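Local coordinates for beta-glucanase (Podospora anserina, PDB 4LE4), which probably hydrolyses beta-glucans as a glycoside hydrolase of family 131, at residues S129-S133 against G134-I138; N10-S14 against S15-N19; Y230-S233 against G234-T238. All coordinates share one frame; numbering follows the deposited sequence.

Contact 1: S129-S133 against G134-I138; sequences SGWLS and GAPGI
The pyrrolidine of Pro136 rests on one face of the Trp131 indole, the two side chains running alongside each other. The evidence for a CH-pi contact is direct: Pro136 CB sits 3.5 Å from the centroid of the six-membered ring of Trp131 and only 3° off the ring normal. Near the border of that ring Pro136 CD comes down to 3.2 Å from Trp131 CZ2, a tight approach. The rotamer accounts for this placement, because with CG opposite the backbone N (chi1 178°) the indole is carried across the mouth of the turn toward Pro136. Its pyrrole N-H then faces the backbone: Trp131 NE1 donates to Gly134 O at 3.0 Å. Gly134 O lies in the indole plane, yet the donor stands well above the carbonyl plane, so no lone pair is met squarely. The N-H...O angle of 150° supports a real, somewhat bent bond. Outside the turn, Arg214 makes a cation-pi contact with the Trp131 ring, and its NH2 bonds Trp131 O. A leucine at Trp131 would probably leave Gly134 O without this donor and Pro136 without a flat surface to rest on. Chemically, then, one side chain serves the loop between strands 125-129 and 142-147 twice: its pi face receives the CB hydrogens of Pro136 and its N-H bonds Gly134 O at the ring edge, which together probably limit turning about CB-CG.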
ATOM      1  N   SER A 129      -0.631  -5.235 -10.188  1.00  9.70           N
ATOM      2  CA  SER A 129      -1.871  -5.779 -10.670  1.00 10.90           C
ATOM      3  C   SER A 129      -2.019  -5.308 -12.126  1.00 10.83           C
ATOM      4  O   SER A 129      -1.323  -4.383 -12.566  1.00  9.95           O
ATOM      5  CB  SER A 129      -3.055  -5.290  -9.816  1.00  9.56           C
ATOM      6  OG  SER A 129      -3.409  -3.938 -10.116  1.00 14.94           O
ATOM      7  N   GLY A 130      -2.936  -5.943 -12.842  1.00 10.94           N
ATOM      8  CA  GLY A 130      -3.165  -5.564 -14.221  1.00 12.68           C
ATOM      9  C   GLY A 130      -2.239  -6.233 -15.223  1.00 12.96           C
ATOM     10  O   GLY A 130      -1.417  -7.061 -14.885  1.00 14.30           O
ATOM     11  N   TRP A 131      -2.432  -5.867 -16.481  1.00 14.04           N
ATOM     12  CA  TRP A 131      -1.688  -6.404 -17.610  1.00 15.70           C
ATOM     13  C   TRP A 131      -0.295  -5.803 -17.616  1.00 15.71           C
ATOM     14  O   TRP A 131      -0.118  -4.632 -17.874  1.00 16.96           O
ATOM     15  CB  TRP A 131      -2.499  -6.077 -18.873  1.00 16.58           C
ATOM     16  CG  TRP A 131      -1.914  -6.490 -20.162  1.00 18.59           C
ATOM     17  CD1 TRP A 131      -0.798  -7.264 -20.371  1.00 18.85           C
ATOM     18  CD2 TRP A 131      -2.411  -6.140 -21.451  1.00 17.68           C
ATOM     19  NE1 TRP A 131      -0.573  -7.407 -21.728  1.00 18.00           N
ATOM     20  CE2 TRP A 131      -1.546  -6.730 -22.412  1.00 19.58           C
ATOM     21  CE3 TRP A 131      -3.505  -5.384 -21.895  1.00 18.40           C
ATOM     22  CZ2 TRP A 131      -1.751  -6.579 -23.798  1.00 18.17           C
ATOM     23  CZ3 TRP A 131      -3.705  -5.238 -23.264  1.00 19.29           C
ATOM     24  CH2 TRP A 131      -2.827  -5.834 -24.195  1.00 18.11           C
ATOM     25  N   LEU A 132       0.687  -6.629 -17.293  1.00 16.80           N
ATOM     26  CA  LEU A 132       2.077  -6.211 -17.196  1.00 18.94           C
ATOM     27  C   LEU A 132       2.854  -6.216 -18.511  1.00 21.92           C
ATOM     28  O   LEU A 132       3.421  -5.209 -18.897  1.00 23.89           O
ATOM     29  CB  LEU A 132       2.820  -7.105 -16.202  1.00 18.60           C
ATOM     30  CG  LEU A 132       2.223  -7.347 -14.812  1.00 19.23           C
ATOM     31  CD1 LEU A 132       3.252  -8.098 -13.919  1.00 19.98           C
ATOM     32  CD2 LEU A 132       1.876  -6.013 -14.179  1.00 20.53           C
ATOM     33  N   SER A 133       2.883  -7.366 -19.174  1.00 23.58           N
ATOM     34  CA  SER A 133       3.605  -7.526 -20.433  1.00 23.26           C
ATOM     35  C   SER A 133       3.051  -8.695 -21.222  1.00 22.28           C
ATOM     36  O   SER A 133       2.196  -9.442 -20.742  1.00 19.97           O
ATOM     37  CB  SER A 133       5.094  -7.772 -20.152  1.00 24.35           C
ATOM     38  OG  SER A 133       5.238  -8.844 -19.234  1.00 26.38           O
ATOM     39  N   GLY A 134       3.566  -8.858 -22.439  1.00 23.07           N
ATOM     40  CA  GLY A 134       3.106  -9.944 -23.276  1.00 23.22           C
ATOM     41  C   GLY A 134       1.692  -9.720 -23.757  1.00 22.70           C
ATOM     42  O   GLY A 134       1.224  -8.592 -23.877  1.00 24.88           O
ATOM     43  N   ALA A 135       1.008 -10.814 -24.039  1.00 23.09           N
ATOM     44  CA  ALA A 135      -0.354 -10.741 -24.515  1.00 21.85           C
ATOM     45  C   ALA A 135      -1.283 -10.591 -23.322  1.00 21.59           C
ATOM     46  O   ALA A 135      -0.941 -10.981 -22.198  1.00 22.26           O
ATOM     47  CB  ALA A 135      -0.700 -12.011 -25.269  1.00 23.50           C
ATOM     48  N   PRO A 136      -2.473 -10.027 -23.541  1.00 21.00           N
ATOM     49  CA  PRO A 136      -3.388  -9.891 -22.398  1.00 20.00           C
ATOM     50  C   PRO A 136      -3.886 -11.296 -22.074  1.00 23.08           C
ATOM     51  O   PRO A 136      -3.854 -12.185 -22.931  1.00 23.22           O
ATOM     52  CB  PRO A 136      -4.487  -8.980 -22.930  1.00 21.48           C
ATOM     53  CG  PRO A 136      -4.487  -9.234 -24.432  1.00 20.38           C
ATOM     54  CD  PRO A 136      -3.009  -9.396 -24.762  1.00 20.77           C
ATOM     55  N   GLY A 137      -4.341 -11.529 -20.859  1.00 21.27           N
ATOM     56  CA  GLY A 137      -4.771 -12.872 -20.547  1.00 24.26           C
ATOM     57  C   GLY A 137      -5.183 -13.090 -19.109  1.00 24.46           C
ATOM     58  O   GLY A 137      -5.307 -12.136 -18.352  1.00 25.89           O
ATOM     59  N   ILE A 138      -5.371 -14.352 -18.732  1.00 25.22           N
ATOM     60  CA  ILE A 138      -5.843 -14.684 -17.396  1.00 28.01           C
ATOM     61  C   ILE A 138      -5.051 -14.039 -16.259  1.00 27.19           C
ATOM     62  O   ILE A 138      -5.623 -13.677 -15.233  1.00 28.10           O
ATOM     63  CB  ILE A 138      -5.923 -16.240 -17.193  1.00 28.30           C
ATOM     64  CG1 ILE A 138      -4.535 -16.883 -17.278  1.00 30.61           C
ATOM     65  CG2 ILE A 138      -6.829 -16.846 -18.257  1.00 30.06           C
ATOM     66  CD1 ILE A 138      -4.553 -18.395 -17.029  1.00 33.38           C
TER

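Contact 2: N10-S14 against S15-N19; sequences NDMTS and SADLN
Ser14 OG is gripped from two directions, by the backbone N of Ala16 at 3.2 Å and by a water at 2.7 Å. The same water donates to Asp17 OD1, 3.2 Å away, and so bridges the hydroxyl to the carboxylate. Ser14 can do this because OG lies between its backbone N and carbonyl carbon (chi1 80°), turned onto the start of the 3-10 segment 15-19. The other carboxylate oxygen reaches back along the chain: Thr13 N donates to Asp17 OD2 at 2.8 Å, arriving nearly along the C-O axis. With a separate partner on each oxygen, the Asp17 carboxylate is restrained from turning. A backbone bond, Asp17 N to Ser14 O at 3.1 Å, closes the turn beneath it; its N-H...O angle of 166° is nearly straight, although the donor is tilted out of the carbonyl plane. Met12 and Asp17 run antiparallel alongside each other, Met12 CG 3.7 Å from Asp17 CB, and the extended Met12 chain takes CE to Leu18 CD2 at 3.9 Å, where the two side chains cross at about a right angle. The Leu18 side chain also packs on Tyr30 and Tyr32 of strand 30-34, while Ser15 OG is bonded to Val44 O. The Ala16 N-H donated to Ser14 OG, two residues back, defines an ST turn, here combined with an i to i+3 backbone bond at the first turn of a 3-10 segment.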
ATOM      1  N   ASN A  10      -5.510   6.959  12.863  1.00 13.58           N
ATOM      2  CA  ASN A  10      -6.298   7.038  14.094  1.00 15.15           C
ATOM      3  C   ASN A  10      -6.399   8.388  14.787  1.00 16.88           C
ATOM      4  O   ASN A  10      -7.381   8.624  15.497  1.00 17.76           O
ATOM      5  CB  ASN A  10      -5.852   5.970  15.097  1.00 13.96           C
ATOM      6  CG  ASN A  10      -6.276   4.582  14.691  1.00 13.80           C
ATOM      7  OD1 ASN A  10      -7.271   4.393  13.972  1.00 14.70           O
ATOM      8  ND2 ASN A  10      -5.556   3.595  15.178  1.00 14.62           N
ATOM      9  N   ASP A  11      -5.421   9.263  14.577  1.00 15.69           N
ATOM     10  CA  ASP A  11      -5.469  10.595  15.169  1.00 19.31           C
ATOM     11  C   ASP A  11      -5.983  11.652  14.185  1.00 17.44           C
ATOM     12  O   ASP A  11      -5.939  12.846  14.472  1.00 16.58           O
ATOM     13  CB  ASP A  11      -4.091  10.997  15.704  1.00 21.28           C
ATOM     14  CG  ASP A  11      -3.759  10.322  17.028  1.00 29.06           C
ATOM     15  OD1 ASP A  11      -4.580   9.527  17.531  1.00 33.31           O
ATOM     16  OD2 ASP A  11      -2.662  10.587  17.589  1.00 34.85           O
ATOM     17  N   MET A  12      -6.467  11.223  13.023  1.00 16.31           N
ATOM     18  CA  MET A  12      -7.013  12.160  12.047  1.00 16.68           C
ATOM     19  C   MET A  12      -8.515  12.081  12.044  1.00 16.40           C
ATOM     20  O   MET A  12      -9.094  11.006  12.196  1.00 17.39           O
ATOM     21  CB  MET A  12      -6.575  11.837  10.625  1.00 16.08           C
ATOM     22  CG  MET A  12      -5.154  12.184  10.343  1.00 18.57           C
ATOM     23  SD  MET A  12      -4.850  11.875   8.590  1.00 21.13           S
ATOM     24  CE  MET A  12      -3.129  11.522   8.699  1.00 21.50           C
ATOM     25  N   THR A  13      -9.148  13.224  11.843  1.00 15.44           N
ATOM     26  CA  THR A  13     -10.587  13.251  11.764  1.00 15.67           C
ATOM     27  C   THR A  13     -11.041  12.971  10.338  1.00 13.74           C
ATOM     28  O   THR A  13     -12.005  12.245  10.121  1.00 14.59           O
ATOM     29  CB  THR A  13     -11.090  14.600  12.249  1.00 15.33           C
ATOM     30  OG1 THR A  13     -10.784  14.691  13.647  1.00 16.09           O
ATOM     31  CG2 THR A  13     -12.601  14.758  12.018  1.00 16.63           C
ATOM     32  N   SER A  14     -10.297  13.502   9.375  1.00 13.19           N
ATOM     33  CA  SER A  14     -10.635  13.353   7.959  1.00 13.10           C
ATOM     34  C   SER A  14      -9.333  13.485   7.150  1.00 12.49           C
ATOM     35  O   SER A  14      -8.307  13.842   7.696  1.00 11.50           O
ATOM     36  CB  SER A  14     -11.613  14.451   7.537  1.00 13.69           C
ATOM     37  OG  SER A  14     -10.942  15.681   7.295  1.00 16.09           O
ATOM     38  N   SER A  15      -9.385  13.215   5.850  1.00 13.16           N
ATOM     39  CA  SER A  15      -8.182  13.307   5.024  1.00 12.05           C
ATOM     40  C   SER A  15      -7.651  14.729   4.871  1.00 12.48           C
ATOM     41  O   SER A  15      -6.522  14.927   4.399  1.00 12.90           O
ATOM     42  CB  SER A  15      -8.447  12.696   3.644  1.00 12.05           C
ATOM     43  OG  SER A  15      -9.472  13.405   2.976  1.00 12.86           O
ATOM     44  N   ALA A  16      -8.462  15.715   5.266  1.00 13.82           N
ATOM     45  CA  ALA A  16      -8.055  17.122   5.224  1.00 14.05           C
ATOM     46  C   ALA A  16      -6.839  17.321   6.114  1.00 13.92           C
ATOM     47  O   ALA A  16      -6.060  18.232   5.901  1.00 13.77           O
ATOM     48  CB  ALA A  16      -9.198  18.043   5.718  1.00 14.29           C
ATOM     49  N   ASP A  17      -6.672  16.458   7.109  1.00 14.24           N
ATOM     50  CA  ASP A  17      -5.539  16.600   7.998  1.00 15.31           C
ATOM     51  C   ASP A  17      -4.208  16.366   7.280  1.00 16.99           C
ATOM     52  O   ASP A  17      -3.162  16.735   7.793  1.00 14.81           O
ATOM     53  CB  ASP A  17      -5.686  15.667   9.203  1.00 18.72           C
ATOM     54  CG  ASP A  17      -6.897  16.036  10.083  1.00 24.86           C
ATOM     55  OD1 ASP A  17      -7.282  17.222  10.058  1.00 25.36           O
ATOM     56  OD2 ASP A  17      -7.463  15.168  10.799  1.00 26.04           O
ATOM     57  N   LEU A  18      -4.260  15.761   6.086  1.00 14.85           N
ATOM     58  CA  LEU A  18      -3.057  15.515   5.328  1.00 15.05           C
ATOM     59  C   LEU A  18      -2.489  16.822   4.859  1.00 16.55           C
ATOM     60  O   LEU A  18      -1.282  16.917   4.633  1.00 17.38           O
ATOM     61  CB  LEU A  18      -3.333  14.621   4.108  1.00 14.63           C
ATOM     62  CG  LEU A  18      -3.605  13.151   4.444  1.00 12.66           C
ATOM     63  CD1 LEU A  18      -4.049  12.432   3.158  1.00 13.91           C
ATOM     64  CD2 LEU A  18      -2.372  12.495   5.032  1.00 13.44           C
ATOM     65  N   ASN A  19      -3.352  17.826   4.700  1.00 17.40           N
ATOM     66  CA  ASN A  19      -2.911  19.140   4.251  1.00 19.55           C
ATOM     67  C   ASN A  19      -2.059  19.854   5.293  1.00 21.14           C
ATOM     68  O   ASN A  19      -1.442  20.879   4.993  1.00 21.84           O
ATOM     69  CB  ASN A  19      -4.105  20.028   3.916  1.00 19.41           C
ATOM     70  CG  ASN A  19      -4.789  19.640   2.617  1.00 21.75           C
ATOM     71  OD1 ASN A  19      -6.018  19.779   2.489  1.00 21.77           O
ATOM     72  ND2 ASN A  19      -4.011  19.182   1.643  1.00 20.62           N
TER
HETATM   73  O   HOH W   1     -10.433  16.966   9.592  1.00 25.68           O

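Contact 3: Y230-S233 against G234-T238; sequences YIES and GSLTT
The Tyr230 ring and the Glu232 carboxylate are the flat groups that meet Thr237. Glu232 OE1 lies at the edge of the Tyr230 ring, in its plane, while the ring also stacks with His98 and makes a cation-pi contact with Arg8. At the phenol end, Tyr230 OH stands 3.6 Å from Thr237 CB and 3.7 Å from Thr237 CG2, the two side chains crossing at about a right angle. The carboxylate of Glu232 reaches Thr237 from across the turn. Thr237 OG1 donates to Glu232 OE1 at 2.8 Å, meeting the syn lone pair of OE1, on its flank nearer OE2. A second donor, Thr237 N, is 2.8 Å from Glu232 OE2, but the position of OE2 is less certain and this bond deserves less weight. Two torsions bring the donor and acceptor together: OG1 of Thr237 is turned beside its own backbone N (chi1 -67°), and the Glu232 chain runs extended beyond CG (chi2 -171°). The hydroxyl bond to OE1 is the secure one; the amide would add a second grip if OE2 is placed correctly. Between the two residues the chain reverses through Gly234 and Ser235, both with positive phi. The strand side of this turn is the end of strand 222-233, paired antiparallel with strands 2-6 and 94-102; past the turn, Leu236 packs on Trp179 of strand 175-182, and Thr237 O is bonded to His98 of strand 94-102.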
ATOM      1  N   TYR A 230       0.969   0.120   8.999  1.00  8.36           N
ATOM      2  CA  TYR A 230       1.899   0.459  10.088  1.00  9.38           C
ATOM      3  C   TYR A 230       3.185  -0.351   9.934  1.00  9.98           C
ATOM      4  O   TYR A 230       3.255  -1.317   9.166  1.00  8.71           O
ATOM      5  CB  TYR A 230       1.254   0.237  11.482  1.00  9.05           C
ATOM      6  CG  TYR A 230       0.964  -1.206  11.874  1.00 11.78           C
ATOM      7  CD1 TYR A 230       1.843  -1.906  12.711  1.00 13.21           C
ATOM      8  CD2 TYR A 230      -0.196  -1.866  11.434  1.00 11.52           C
ATOM      9  CE1 TYR A 230       1.576  -3.228  13.107  1.00 12.22           C
ATOM     10  CE2 TYR A 230      -0.467  -3.187  11.823  1.00 12.90           C
ATOM     11  CZ  TYR A 230       0.432  -3.850  12.663  1.00 13.43           C
ATOM     12  OH  TYR A 230       0.174  -5.128  13.084  1.00 15.84           O
ATOM     13  N   ILE A 231       4.218   0.067  10.642  1.00 10.25           N
ATOM     14  CA  ILE A 231       5.513  -0.593  10.560  1.00  9.83           C
ATOM     15  C   ILE A 231       5.950  -0.971  11.965  1.00 11.69           C
ATOM     16  O   ILE A 231       5.910  -0.141  12.868  1.00 12.43           O
ATOM     17  CB  ILE A 231       6.557   0.340   9.957  1.00 10.51           C
ATOM     18  CG1 ILE A 231       6.182   0.687   8.499  1.00 10.90           C
ATOM     19  CG2 ILE A 231       7.920  -0.360  10.001  1.00 10.52           C
ATOM     20  CD1 ILE A 231       6.961   1.924   7.929  1.00  9.74           C
ATOM     21  N   GLU A 232       6.371  -2.219  12.148  1.00 13.50           N
ATOM     22  CA  GLU A 232       6.776  -2.666  13.475  1.00 15.88           C
ATOM     23  C   GLU A 232       8.095  -3.446  13.419  1.00 17.03           C
ATOM     24  O   GLU A 232       8.525  -3.903  12.353  1.00 14.50           O
ATOM     25  CB  GLU A 232       5.642  -3.508  14.089  1.00 17.69           C
ATOM     26  CG  GLU A 232       5.720  -4.963  13.810  1.00 21.75           C
ATOM     27  CD  GLU A 232       4.488  -5.760  14.221  1.00 20.07           C
ATOM     28  OE1 GLU A 232       3.935  -5.558  15.315  1.00 21.94           O
ATOM     29  OE2 GLU A 232       4.089  -6.631  13.436  1.00 18.47           O
ATOM     30  N   SER A 233       8.761  -3.563  14.563  1.00 18.62           N
ATOM     31  CA  SER A 233      10.011  -4.310  14.596  1.00 21.48           C
ATOM     32  C   SER A 233       9.950  -5.300  15.732  1.00 24.05           C
ATOM     33  O   SER A 233       9.030  -5.247  16.551  1.00 23.35           O
ATOM     34  CB  SER A 233      11.205  -3.389  14.821  1.00 23.06           C
ATOM     35  OG  SER A 233      11.050  -2.703  16.048  1.00 26.29           O
ATOM     36  N   GLY A 234      10.940  -6.192  15.764  1.00 25.65           N
ATOM     37  CA  GLY A 234      11.028  -7.204  16.795  1.00 29.45           C
ATOM     38  C   GLY A 234       9.720  -7.920  17.051  1.00 31.79           C
ATOM     39  O   GLY A 234       8.965  -7.531  17.940  1.00 36.70           O
ATOM     40  N   SER A 235       9.437  -8.954  16.276  1.00 31.64           N
ATOM     41  CA  SER A 235       8.217  -9.747  16.436  1.00 30.22           C
ATOM     42  C   SER A 235       7.045  -9.248  15.583  1.00 27.67           C
ATOM     43  O   SER A 235       6.636  -8.091  15.644  1.00 27.88           O
ATOM     44  CB  SER A 235       7.809  -9.808  17.911  1.00 32.64           C
ATOM     45  OG  SER A 235       6.857 -10.826  18.139  1.00 37.62           O
ATOM     46  N   LEU A 236       6.516 -10.150  14.776  1.00 24.92           N
ATOM     47  CA  LEU A 236       5.411  -9.831  13.893  1.00 21.85           C
ATOM     48  C   LEU A 236       4.053 -10.057  14.538  1.00 20.20           C
ATOM     49  O   LEU A 236       3.799 -11.091  15.160  1.00 19.29           O
ATOM     50  CB  LEU A 236       5.498 -10.700  12.651  1.00 21.80           C
ATOM     51  CG  LEU A 236       4.268 -10.654  11.747  1.00 22.54           C
ATOM     52  CD1 LEU A 236       4.074  -9.242  11.180  1.00 20.61           C
ATOM     53  CD2 LEU A 236       4.466 -11.667  10.652  1.00 21.27           C
ATOM     54  N   THR A 237       3.173  -9.085  14.375  1.00 17.95           N
ATOM     55  CA  THR A 237       1.815  -9.210  14.886  1.00 17.96           C
ATOM     56  C   THR A 237       1.057  -9.852  13.732  1.00 16.70           C
ATOM     57  O   THR A 237       0.914  -9.229  12.687  1.00 18.06           O
ATOM     58  CB  THR A 237       1.224  -7.830  15.161  1.00 17.32           C
ATOM     59  OG1 THR A 237       1.939  -7.230  16.248  1.00 18.85           O
ATOM     60  CG2 THR A 237      -0.229  -7.930  15.500  1.00 16.38           C
ATOM     61  N   THR A 238       0.568 -11.076  13.904  1.00 16.42           N
ATOM     62  CA  THR A 238      -0.147 -11.739  12.818  1.00 16.16           C
ATOM     63  C   THR A 238      -1.640 -11.436  12.830  1.00 15.34           C
ATOM     64  O   THR A 238      -2.330 -11.671  11.851  1.00 13.36           O
ATOM     65  CB  THR A 238       0.045 -13.265  12.848  1.00 16.68           C
ATOM     66  OG1 THR A 238      -0.420 -13.769  14.098  1.00 19.53           O
ATOM     67  CG2 THR A 238       1.530 -13.634  12.639  1.00 17.16           C
TER

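How the contacts relate
All three contacts are local turns set at strand ends or between strands, and they follow one another along the chain in the order 2, 1, 3. Contact 1 stands apart: it is about 36 Å from contact 2 and about 33 Å from contact 3, centre to centre, across the centre of the chain from both. Contacts 2 and 3 are closer, about 8 Å between nearest atoms, without touching. Contact 3 ends a strand of one sheet, contact 1 follows a strand of the other, and contact 2 lies on the connection from the first sheet to the second. Their geometry alone assigns none of them to the cellotriose site.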